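Local coordinates for Cgl0159-like domain-containing protein (Corynebacterium glutamicum, PDB 3FOK) that is of unknown function but belongs to a family of the TIM-barrel clan and folds as an eight-stranded parallel beta/alpha barrel, at residues P178-P183 and P239-G244; A207-L212 and T219-P224; H260-T263 and G269-V272; G42-V47 and D106-G111; A145-R150 and E163-A168. All blocks are in the same frame, centred on the assembly; numbering follows the deposited sequence.

Interaction 1 of 5, residues P178-P183 and P239-G244; sequences PIMLEP and PTLLLG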
# COMPACT_ATOMS: atom_id res chain seq x y z
N PRO A 178 20.30 -11.02 15.46
CA PRO A 178 20.34 -12.26 14.69
C PRO A 178 18.93 -12.65 14.25
O PRO A 178 17.98 -12.56 15.03
CB PRO A 178 20.93 -13.26 15.68
CG PRO A 178 21.84 -12.40 16.52
CD PRO A 178 20.98 -11.18 16.76
N ILE A 179 18.80 -13.07 13.00
CA ILE A 179 17.50 -13.47 12.48
C ILE A 179 17.56 -14.85 11.82
O ILE A 179 18.33 -15.10 10.89
CB ILE A 179 16.95 -12.41 11.50
CG1 ILE A 179 15.56 -12.83 11.01
CG2 ILE A 179 17.91 -12.20 10.34
CD1 ILE A 179 14.83 -11.76 10.24
N MSE A 180 16.71 -15.72 12.34
CA MSE A 180 16.57 -17.12 11.95
C MSE A 180 15.46 -17.31 10.90
O MSE A 180 14.30 -16.98 11.16
CB MSE A 180 16.22 -17.88 13.24
CG MSE A 180 16.33 -19.37 13.25
SE MSE A 180 15.59 -19.95 14.96
CE MSE A 180 16.99 -19.32 16.15
N LEU A 181 15.81 -17.82 9.72
CA LEU A 181 14.81 -18.05 8.68
C LEU A 181 14.56 -19.55 8.52
O LEU A 181 15.51 -20.33 8.39
CB LEU A 181 15.27 -17.47 7.34
CG LEU A 181 15.64 -15.99 7.21
CD1 LEU A 181 15.87 -15.67 5.74
CD2 LEU A 181 14.54 -15.12 7.77
N GLU A 182 13.29 -19.95 8.53
CA GLU A 182 12.92 -21.35 8.36
C GLU A 182 12.33 -21.48 6.96
O GLU A 182 11.14 -21.21 6.76
CB GLU A 182 11.88 -21.76 9.41
CG GLU A 182 11.66 -23.27 9.51
CD GLU A 182 10.59 -23.64 10.53
OE1 GLU A 182 10.55 -23.02 11.61
OE2 GLU A 182 9.79 -24.57 10.25
N PRO A 183 13.15 -21.87 5.98
CA PRO A 183 12.69 -22.02 4.60
C PRO A 183 12.12 -23.40 4.27
O PRO A 183 12.43 -24.39 4.93
CB PRO A 183 13.94 -21.72 3.80
CG PRO A 183 14.98 -22.42 4.62
CD PRO A 183 14.61 -22.06 6.05
N PRO A 239 25.21 -20.04 9.82
CA PRO A 239 24.96 -20.83 11.03
C PRO A 239 23.58 -21.46 10.92
O PRO A 239 22.60 -20.78 10.61
CB PRO A 239 25.07 -19.80 12.15
CG PRO A 239 24.72 -18.51 11.48
CD PRO A 239 25.42 -18.63 10.16
N THR A 240 23.51 -22.76 11.16
CA THR A 240 22.26 -23.49 11.04
C THR A 240 21.81 -24.20 12.31
O THR A 240 22.62 -24.69 13.09
CB THR A 240 22.36 -24.54 9.91
OG1 THR A 240 22.65 -23.87 8.67
CG2 THR A 240 21.07 -25.32 9.77
N LEU A 241 20.50 -24.22 12.51
CA LEU A 241 19.89 -24.89 13.65
C LEU A 241 18.89 -25.88 13.07
O LEU A 241 18.20 -25.58 12.09
CB LEU A 241 19.17 -23.87 14.55
CG LEU A 241 20.10 -22.90 15.28
CD1 LEU A 241 19.28 -21.85 16.00
CD2 LEU A 241 20.97 -23.67 16.27
N LEU A 242 18.82 -27.06 13.66
CA LEU A 242 17.92 -28.10 13.16
C LEU A 242 16.58 -28.09 13.87
O LEU A 242 16.48 -27.74 15.05
CB LEU A 242 18.58 -29.47 13.33
CG LEU A 242 20.03 -29.55 12.81
CD1 LEU A 242 20.60 -30.92 13.12
CD2 LEU A 242 20.06 -29.26 11.32
N LEU A 243 15.53 -28.46 13.14
CA LEU A 243 14.18 -28.51 13.68
C LEU A 243 13.67 -29.95 13.66
O LEU A 243 14.08 -30.75 12.83
CB LEU A 243 13.26 -27.61 12.84
CG LEU A 243 13.11 -27.93 11.35
CD1 LEU A 243 12.07 -29.02 11.15
CD2 LEU A 243 12.68 -26.67 10.61
N GLY A 244 12.79 -30.27 14.60
CA GLY A 244 12.23 -31.61 14.68
C GLY A 244 10.74 -31.52 14.43
O GLY A 244 9.96 -31.30 15.36
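CG of M180, a selenomethionine, lies opposite the backbone N (chi1 -166°), and a bend at chi3 then carries its methyl to L241, whose own chi1 of -68° leaves CG beside the backbone N and presents CD1 to the selenomethionine. The two side chains meet at roughly a right angle. Their point of contact is M180 CE against L241 CD1 at 3.4 Å, a close apolar touch with SE standing behind it. Further along the strands E182 and L243 cross in the same perpendicular way. L243 takes the less common first torsion, near +60°, in which CG stands between backbone N and carbonyl carbon, and its CD2 comes up against the end of the glutamate. E182 OE2 lies 3.6 Å from L243 CD2, while CG and CD of E182 are each 3.7 Å from that same methyl. This second pair is van der Waals packing, since the charge is answered by other residues: E182 OE1 forms salt bridges with both K222 and K146. The strands do not pair directly. Strand 219-224 runs between them, and the closest CA atoms, those of M180 and T240, are 8.6 Å apart. Inward side chains that meet over an intervening strand, apolar at one level and charged at another, are characteristic of the interior of a TIM barrel.

Interaction 2 of 5, residues A207-L212 and T219-P224; sequences AIAAGL and TWMKLP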
# COMPACT_ATOMS: atom_id res chain seq x y z
N ALA A 207 18.96 -21.54 -0.91
CA ALA A 207 19.56 -20.60 -1.85
C ALA A 207 18.68 -19.36 -2.00
O ALA A 207 19.19 -18.25 -2.18
CB ALA A 207 19.76 -21.27 -3.20
N ILE A 208 17.37 -19.55 -1.92
CA ILE A 208 16.43 -18.45 -2.04
C ILE A 208 16.39 -17.61 -0.77
O ILE A 208 16.54 -16.39 -0.81
CB ILE A 208 15.01 -18.96 -2.37
CG1 ILE A 208 14.99 -19.58 -3.78
CG2 ILE A 208 14.00 -17.82 -2.27
CD1 ILE A 208 13.71 -20.29 -4.12
N ALA A 209 16.19 -18.27 0.37
CA ALA A 209 16.12 -17.57 1.65
C ALA A 209 17.39 -16.77 1.94
O ALA A 209 17.32 -15.63 2.38
CB ALA A 209 15.86 -18.57 2.78
N ALA A 210 18.54 -17.38 1.70
CA ALA A 210 19.82 -16.73 1.95
C ALA A 210 19.93 -15.40 1.22
O ALA A 210 20.60 -14.48 1.70
CB ALA A 210 20.96 -17.65 1.52
N GLY A 211 19.28 -15.29 0.06
CA GLY A 211 19.35 -14.06 -0.71
C GLY A 211 18.37 -12.97 -0.30
O GLY A 211 18.35 -11.90 -0.92
N LEU A 212 17.56 -13.22 0.72
CA LEU A 212 16.58 -12.24 1.18
C LEU A 212 17.18 -11.25 2.17
O LEU A 212 17.81 -11.64 3.15
CB LEU A 212 15.39 -12.96 1.84
CG LEU A 212 14.59 -13.93 0.97
CD1 LEU A 212 13.52 -14.61 1.81
CD2 LEU A 212 13.95 -13.17 -0.19
N THR A 219 21.89 -13.42 9.42
CA THR A 219 20.86 -14.42 9.20
C THR A 219 21.33 -15.86 9.39
O THR A 219 22.39 -16.26 8.94
CB THR A 219 20.21 -14.26 7.81
OG1 THR A 219 20.78 -15.19 6.89
CG2 THR A 219 20.42 -12.84 7.29
N TRP A 220 20.49 -16.62 10.10
CA TRP A 220 20.72 -18.02 10.40
C TRP A 220 19.68 -18.83 9.63
O TRP A 220 18.70 -18.28 9.12
CB TRP A 220 20.53 -18.29 11.89
CG TRP A 220 21.61 -17.76 12.77
CD1 TRP A 220 22.08 -16.49 12.81
CD2 TRP A 220 22.32 -18.49 13.78
NE1 TRP A 220 23.06 -16.37 13.78
CE2 TRP A 220 23.22 -17.59 14.39
CE3 TRP A 220 22.29 -19.82 14.23
CZ2 TRP A 220 24.09 -17.97 15.42
CZ3 TRP A 220 23.15 -20.20 15.25
CH2 TRP A 220 24.04 -19.27 15.84
N MSE A 221 19.89 -20.13 9.57
CA MSE A 221 18.96 -21.03 8.90
C MSE A 221 18.42 -22.02 9.92
O MSE A 221 19.14 -22.47 10.81
CB MSE A 221 19.67 -21.80 7.78
CG MSE A 221 20.12 -20.96 6.60
SE MSE A 221 18.68 -20.43 5.42
CE MSE A 221 18.59 -18.56 5.85
N LYS A 222 17.15 -22.34 9.79
CA LYS A 222 16.49 -23.31 10.65
C LYS A 222 16.01 -24.32 9.62
O LYS A 222 15.02 -24.10 8.93
CB LYS A 222 15.32 -22.65 11.38
CG LYS A 222 14.62 -23.53 12.41
CD LYS A 222 13.45 -22.77 13.02
CE LYS A 222 12.58 -23.65 13.90
NZ LYS A 222 11.33 -22.94 14.28
N LEU A 223 16.74 -25.43 9.51
CA LEU A 223 16.41 -26.45 8.51
C LEU A 223 15.93 -27.78 9.07
O LEU A 223 16.17 -28.11 10.23
CB LEU A 223 17.64 -26.71 7.64
CG LEU A 223 18.34 -25.50 7.02
CD1 LEU A 223 19.54 -25.98 6.22
CD2 LEU A 223 17.38 -24.73 6.12
N PRO A 224 15.23 -28.56 8.24
CA PRO A 224 14.71 -29.87 8.64
C PRO A 224 15.77 -30.93 8.35
O PRO A 224 16.49 -30.83 7.35
CB PRO A 224 13.49 -30.03 7.75
CG PRO A 224 13.97 -29.43 6.47
CD PRO A 224 14.67 -28.16 6.93
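Apolar contact carries this interface, through A209 and the selenomethionine M221. CB of A209 points at the strand, and M221 CE meets it at 4.1 Å. M221 leaves the strand toward the helix, and its bends at chi2 (-75°) and chi3 swing the methyl back toward A209 and A210. There the same CE lies 4.3 Å from the backbone N of A210, so one methyl touches two successive residues. The contact is modest, 122 Å² in all, and the small alanines let the backbone of the helix come close to the strand.

Hydrogen bonding works within the helical segment, where it shapes the end of the helix. L212 N donates to A209 O at 2.9 Å, a weak bond runs from G211 N to I208 O, and S216 in the following loop bonds to A210 O.

M221 also packs on L181 and T240, so it bridges the strands that flank its own. A209 rests on P183 of strand 179-189, and residues of the same segment also meet a second subunit, A207 packing on P52 and A210 on D93 of that chain. The segment thus lies between the outer surface of the barrel strands and the subunit interface.

Interaction 3 of 5, residues H260-T263 and G269-V272; sequences HALT and GLTV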
# COMPACT_ATOMS: atom_id res chain seq x y z
N HIS A 260 23.66 -37.21 13.85
CA HIS A 260 24.51 -37.21 12.66
C HIS A 260 24.62 -35.82 12.05
O HIS A 260 25.71 -35.32 11.81
CB HIS A 260 23.97 -38.17 11.60
CG HIS A 260 24.62 -37.98 10.26
ND1 HIS A 260 25.96 -38.24 10.04
CD2 HIS A 260 24.13 -37.50 9.10
CE1 HIS A 260 26.27 -37.91 8.80
NE2 HIS A 260 25.18 -37.46 8.20
N ALA A 261 23.47 -35.22 11.77
CA ALA A 261 23.43 -33.89 11.16
C ALA A 261 24.17 -32.87 12.03
O ALA A 261 24.80 -31.95 11.51
CB ALA A 261 21.98 -33.46 10.97
N LEU A 262 24.07 -33.05 13.34
CA LEU A 262 24.71 -32.16 14.30
C LEU A 262 26.23 -32.09 14.12
O LEU A 262 26.88 -31.16 14.62
CB LEU A 262 24.38 -32.63 15.72
CG LEU A 262 23.68 -31.67 16.69
CD1 LEU A 262 22.74 -30.74 15.95
CD2 LEU A 262 22.92 -32.49 17.72
N THR A 263 26.81 -33.05 13.39
CA THR A 263 28.25 -33.07 13.17
C THR A 263 28.65 -32.34 11.89
O THR A 263 29.84 -32.07 11.67
CB THR A 263 28.79 -34.52 13.06
OG1 THR A 263 28.33 -35.12 11.85
CG2 THR A 263 28.32 -35.35 14.24
N GLY A 269 23.33 -26.31 16.31
CA GLY A 269 22.45 -26.80 17.34
C GLY A 269 21.04 -27.17 16.93
O GLY A 269 20.77 -27.51 15.78
N LEU A 270 20.13 -27.08 17.90
CA LEU A 270 18.72 -27.42 17.70
C LEU A 270 17.73 -26.33 18.11
O LEU A 270 18.00 -25.52 19.00
CB LEU A 270 18.39 -28.68 18.51
CG LEU A 270 18.45 -30.10 17.93
CD1 LEU A 270 19.56 -30.25 16.93
CD2 LEU A 270 18.61 -31.08 19.09
N THR A 271 16.58 -26.33 17.45
CA THR A 271 15.47 -25.43 17.74
C THR A 271 14.26 -26.31 17.48
O THR A 271 13.61 -26.22 16.43
CB THR A 271 15.44 -24.20 16.81
OG1 THR A 271 16.60 -23.39 17.04
CG2 THR A 271 14.20 -23.35 17.10
N VAL A 272 13.99 -27.18 18.44
CA VAL A 272 12.90 -28.15 18.36
C VAL A 272 11.75 -27.85 19.30
O VAL A 272 11.95 -27.34 20.40
CB VAL A 272 13.45 -29.56 18.66
CG1 VAL A 272 12.32 -30.58 18.67
CG2 VAL A 272 14.50 -29.94 17.63
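The turn that leads from helix 252-261 back into barrel strand 267-272 is packed by L262 against L270 and G269 on the strand. CD1 of L262 does most of the touching. It meets L270 CD1 at 3.4 Å, and L262 CD2 approaches the same methyl at 4.1 Å, so that the fork of one leucine receives a single branch of the other. The two side chains cross at about a right angle. Both are turned away from the staggered first torsions, with chi1 -122° for L262 and -94° for L270. L262 CD1 also lies 3.8 Å from the carbonyl O of G269, a plain van der Waals neighbour. G269 itself adopts backbone angles at which a CB would press on the preceding carbonyl O, which suits a residue without a side chain at this point.

T263 folds back on H260. Its OG1 donates to H260 O at 2.6 Å, in the carbonyl plane, and its backbone N reaches the same oxygen at 3.0 Å, so H260 O accepts two bonds from one residue. L242 of the neighbouring strand 240-243 packs on both L262 and L270 and is backbone hydrogen-bonded to G269 and T271. A turn between helix and strand that packs on the outer face of the strand it leads into is what the alpha-to-beta return of a beta/alpha barrel presents.

Interaction 4 of 5, residues G42-V47 and D106-G111; sequences GKLFIV and DKIVVG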
# COMPACT_ATOMS: atom_id res chain seq x y z
N GLY A 42 30.04 -23.02 21.78
CA GLY A 42 29.49 -22.46 20.56
C GLY A 42 28.22 -23.09 20.03
O GLY A 42 27.80 -22.79 18.91
N LYS A 43 27.59 -23.95 20.82
CA LYS A 43 26.35 -24.60 20.40
C LYS A 43 25.13 -23.94 21.03
O LYS A 43 25.23 -23.26 22.05
CB LYS A 43 26.37 -26.09 20.75
CG LYS A 43 26.95 -26.99 19.66
CD LYS A 43 28.40 -26.68 19.37
CE LYS A 43 28.99 -27.68 18.39
NZ LYS A 43 28.29 -27.66 17.07
N LEU A 44 23.97 -24.16 20.41
CA LEU A 44 22.73 -23.57 20.89
C LEU A 44 21.58 -24.58 20.85
O LEU A 44 21.43 -25.32 19.88
CB LEU A 44 22.40 -22.36 20.02
CG LEU A 44 21.53 -21.21 20.55
CD1 LEU A 44 22.20 -20.57 21.76
CD2 LEU A 44 21.35 -20.18 19.44
N PHE A 45 20.79 -24.62 21.92
CA PHE A 45 19.64 -25.52 22.01
C PHE A 45 18.44 -24.70 22.47
O PHE A 45 18.40 -24.21 23.59
CB PHE A 45 19.92 -26.66 22.99
CG PHE A 45 18.73 -27.54 23.29
CD1 PHE A 45 17.76 -27.78 22.32
CD2 PHE A 45 18.59 -28.13 24.53
CE1 PHE A 45 16.66 -28.61 22.59
CE2 PHE A 45 17.51 -28.96 24.81
CZ PHE A 45 16.54 -29.20 23.84
N ILE A 46 17.46 -24.57 21.58
CA ILE A 46 16.27 -23.78 21.85
C ILE A 46 14.98 -24.57 21.69
O ILE A 46 14.81 -25.31 20.71
CB ILE A 46 16.25 -22.55 20.93
CG1 ILE A 46 17.38 -21.60 21.34
CG2 ILE A 46 14.90 -21.85 20.99
CD1 ILE A 46 17.60 -20.45 20.41
N VAL A 47 14.06 -24.42 22.64
CA VAL A 47 12.79 -25.11 22.58
C VAL A 47 11.74 -24.17 21.98
O VAL A 47 11.57 -23.04 22.44
CB VAL A 47 12.33 -25.57 23.98
CG1 VAL A 47 11.24 -26.62 23.83
CG2 VAL A 47 13.51 -26.14 24.75
N ASP A 106 19.09 -15.66 32.16
CA ASP A 106 20.20 -16.40 31.54
C ASP A 106 19.74 -17.31 30.42
O ASP A 106 20.37 -18.34 30.15
CB ASP A 106 20.93 -17.23 32.59
CG ASP A 106 21.79 -16.39 33.51
OD1 ASP A 106 22.20 -16.90 34.58
OD2 ASP A 106 22.08 -15.22 33.16
N LYS A 107 18.65 -16.95 29.76
CA LYS A 107 18.15 -17.77 28.67
C LYS A 107 18.12 -16.94 27.39
O LYS A 107 18.18 -15.71 27.42
CB LYS A 107 16.75 -18.30 28.98
CG LYS A 107 16.68 -19.24 30.18
CD LYS A 107 17.36 -20.58 29.90
CE LYS A 107 17.26 -21.50 31.11
NZ LYS A 107 17.77 -22.88 30.84
N ILE A 108 18.04 -17.64 26.26
CA ILE A 108 17.99 -16.99 24.96
C ILE A 108 16.54 -16.92 24.53
O ILE A 108 15.85 -17.94 24.47
CB ILE A 108 18.79 -17.80 23.93
CG1 ILE A 108 20.28 -17.72 24.26
CG2 ILE A 108 18.51 -17.27 22.52
CD1 ILE A 108 20.81 -16.31 24.35
N VAL A 109 16.06 -15.72 24.23
CA VAL A 109 14.68 -15.56 23.79
C VAL A 109 14.63 -15.31 22.29
O VAL A 109 15.24 -14.36 21.79
CB VAL A 109 13.99 -14.37 24.49
CG1 VAL A 109 12.50 -14.42 24.19
CG2 VAL A 109 14.25 -14.41 25.98
N VAL A 110 13.91 -16.17 21.59
CA VAL A 110 13.75 -16.03 20.14
C VAL A 110 12.30 -15.66 19.88
O VAL A 110 11.38 -16.35 20.33
CB VAL A 110 14.06 -17.35 19.40
CG1 VAL A 110 14.11 -17.10 17.90
CG2 VAL A 110 15.38 -17.92 19.89
N GLY A 111 12.09 -14.57 19.14
CA GLY A 111 10.73 -14.17 18.85
C GLY A 111 10.30 -14.47 17.44
O GLY A 111 10.99 -14.13 16.47
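I46 is the bump of this contact, and the hollow that takes it lies between I108 and V110, two residues on the same face of the opposing strand. The tip of the isoleucine, CD1, sits 3.4 Å from V110 CG2 and 3.9 Å from I108 CG2, so it drops between two methyls spaced along the strand. Its other branch, CG2, stays nearer the backbone and leans on V110 CG2 at 4.1 Å; one valine methyl therefore supports both arms of I46. With CG1 of I46 beside the backbone N (chi1 -68°) and the chain extended beyond it, CD1 is the atom that projects farthest into the hollow. I46 and I108 cross at about a right angle, whereas I46 meets V110 on a slant.

These are inward-facing residues of a TIM barrel. Strands 44-48 and 108-112 are not partners in the sheet: strand 87-90 is hydrogen-bonded between them, and the axes of their segments are 8.5 Å apart at an angle of 57°, consistent with the coiling of the barrel wall. The side chains bridge that width above the intervening strand.

Two residues earlier on the strand, L44 forms a second and looser bump. Its CD1 lies 4.2 Å from I108 CG1, so the two branches of I108 serve different partners, CG2 lying under I46 and CG1 beside L44. F144 of strand 144-151 touches both L44 and V110 and continues the apolar patch, while K146 packs on V110.

Interaction 5 of 5, residues A145-R150 and E163-A168; sequences AKTLVR and EATAHA
V149 of the strand and T165 of the helix mark the closest approach of the two backbones, their CA atoms 7.3 Å apart. Both CB atoms point across the gap, and the side chains reach toward each other, tip to tip. V149 CG2 meets T165 CG2 at 3.7 Å and also lies 3.8 Å from T165 OG1, so a single methyl covers both branches of the threonine. Two residues earlier on the strand, T147 adds its own methyl: CG2 comes to 3.9 Å of T165 OG1, the two side chains passing at a slant. It is the first torsion of T147, -60°, that sets CG2 opposite the backbone N and gives the helix the carbon branch.

T165 OG1 therefore has methyl neighbours on the strand side, and its polar needs are met by residues beyond the contact: it hydrogen-bonds to T161 O, one turn earlier in the helix, and to Y129 OH. On the helix's outer side E163 forms a salt bridge with R128 of a second subunit. The two elements belong to the beta-alpha-beta unit made of strand 144-151, helix 158-174 and strand 179-189.

Chemically, then, the threonine acts toward the strand as a small apolar group, its hydroxyl held by the helix carbonyl and the tyrosine, and strand and helix meet through methyl packing with no hydrogen bond between them.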
# COMPACT_ATOMS: atom_id res chain seq x y z
N ALA A 145 15.56 -13.30 16.36
CA ALA A 145 14.31 -13.16 15.61
C ALA A 145 14.16 -14.40 14.74
O ALA A 145 15.16 -14.98 14.30
CB ALA A 145 14.36 -11.91 14.75
N LYS A 146 12.92 -14.82 14.49
CA LYS A 146 12.69 -16.00 13.65
C LYS A 146 11.52 -15.78 12.70
O LYS A 146 10.52 -15.14 13.05
CB LYS A 146 12.48 -17.24 14.52
CG LYS A 146 11.07 -17.81 14.54
CD LYS A 146 10.82 -18.82 13.44
CE LYS A 146 9.42 -19.41 13.57
NZ LYS A 146 9.16 -20.57 12.69
N THR A 147 11.65 -16.33 11.50
CA THR A 147 10.64 -16.20 10.46
C THR A 147 10.37 -17.53 9.76
O THR A 147 11.26 -18.37 9.64
CB THR A 147 11.10 -15.21 9.37
OG1 THR A 147 11.33 -13.92 9.95
CG2 THR A 147 10.07 -15.10 8.27
N LEU A 148 9.14 -17.70 9.28
CA LEU A 148 8.78 -18.91 8.55
C LEU A 148 8.68 -18.44 7.09
O LEU A 148 7.89 -17.56 6.77
CB LEU A 148 7.42 -19.44 9.01
CG LEU A 148 7.11 -20.93 8.82
CD1 LEU A 148 5.62 -21.10 8.58
CD2 LEU A 148 7.90 -21.52 7.66
N VAL A 149 9.48 -19.02 6.21
CA VAL A 149 9.46 -18.64 4.81
C VAL A 149 9.14 -19.82 3.91
O VAL A 149 10.04 -20.45 3.36
CB VAL A 149 10.82 -18.05 4.36
CG1 VAL A 149 10.67 -17.38 3.00
CG2 VAL A 149 11.33 -17.05 5.39
N ARG A 150 7.86 -20.11 3.76
CA ARG A 150 7.44 -21.20 2.89
C ARG A 150 7.29 -20.64 1.49
O ARG A 150 6.62 -19.64 1.28
CB ARG A 150 6.13 -21.81 3.39
CG ARG A 150 6.32 -22.71 4.60
CD ARG A 150 4.99 -23.14 5.17
NE ARG A 150 4.26 -22.00 5.70
CZ ARG A 150 3.02 -22.05 6.15
NH1 ARG A 150 2.36 -23.20 6.15
NH2 ARG A 150 2.43 -20.95 6.61
N GLU A 163 8.93 -10.68 -0.01
CA GLU A 163 9.25 -9.27 0.17
C GLU A 163 9.20 -8.85 1.64
O GLU A 163 10.06 -8.10 2.10
CB GLU A 163 8.30 -8.40 -0.67
CG GLU A 163 8.56 -6.91 -0.56
CD GLU A 163 7.89 -6.11 -1.66
OE1 GLU A 163 6.79 -6.50 -2.10
OE2 GLU A 163 8.47 -5.08 -2.09
N ALA A 164 8.20 -9.33 2.38
CA ALA A 164 8.08 -8.98 3.79
C ALA A 164 9.24 -9.58 4.58
O ALA A 164 9.72 -8.98 5.54
CB ALA A 164 6.76 -9.48 4.34
N THR A 165 9.68 -10.77 4.17
CA THR A 165 10.79 -11.43 4.85
C THR A 165 12.06 -10.62 4.60
O THR A 165 12.88 -10.45 5.50
CB THR A 165 10.99 -12.87 4.33
OG1 THR A 165 9.85 -13.67 4.68
CG2 THR A 165 12.24 -13.48 4.94
N ALA A 166 12.21 -10.12 3.37
CA ALA A 166 13.38 -9.33 3.02
C ALA A 166 13.41 -8.08 3.91
O ALA A 166 14.47 -7.69 4.40
CB ALA A 166 13.32 -8.92 1.56
N HIS A 167 12.25 -7.47 4.11
CA HIS A 167 12.17 -6.28 4.95
C HIS A 167 12.53 -6.62 6.39
O HIS A 167 13.21 -5.85 7.06
CB HIS A 167 10.76 -5.68 4.87
CG HIS A 167 10.44 -5.06 3.54
ND1 HIS A 167 11.31 -5.10 2.47
CD2 HIS A 167 9.34 -4.40 3.11
CE1 HIS A 167 10.77 -4.48 1.44
NE2 HIS A 167 9.57 -4.05 1.80
N ALA A 168 12.08 -7.78 6.87
CA ALA A 168 12.38 -8.19 8.24
C ALA A 168 13.90 -8.32 8.42
O ALA A 168 14.45 -7.89 9.43
CB ALA A 168 11.71 -9.51 8.55

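Interactions 1 and 4 lie inside the barrel, each spanning two strands separated by a third; they touch where M180 meets V110 and L241 meets L44. Interactions 2, 3 and 5 lie on its outer side, joining strands to the surrounding helices or, in interaction 3, to the turn after one. All five are largely apolar and buried, but interaction 1 alone places a charged side chain in its contact, and E182 links it by salt bridges to K222 of interaction 2 and K146 of interaction 5. Interactions 2 and 5 also border a second subunit and share L212 packing on T165. Strand-to-strand hydrogen bonds join interaction 3 to both interactions 1 and 4.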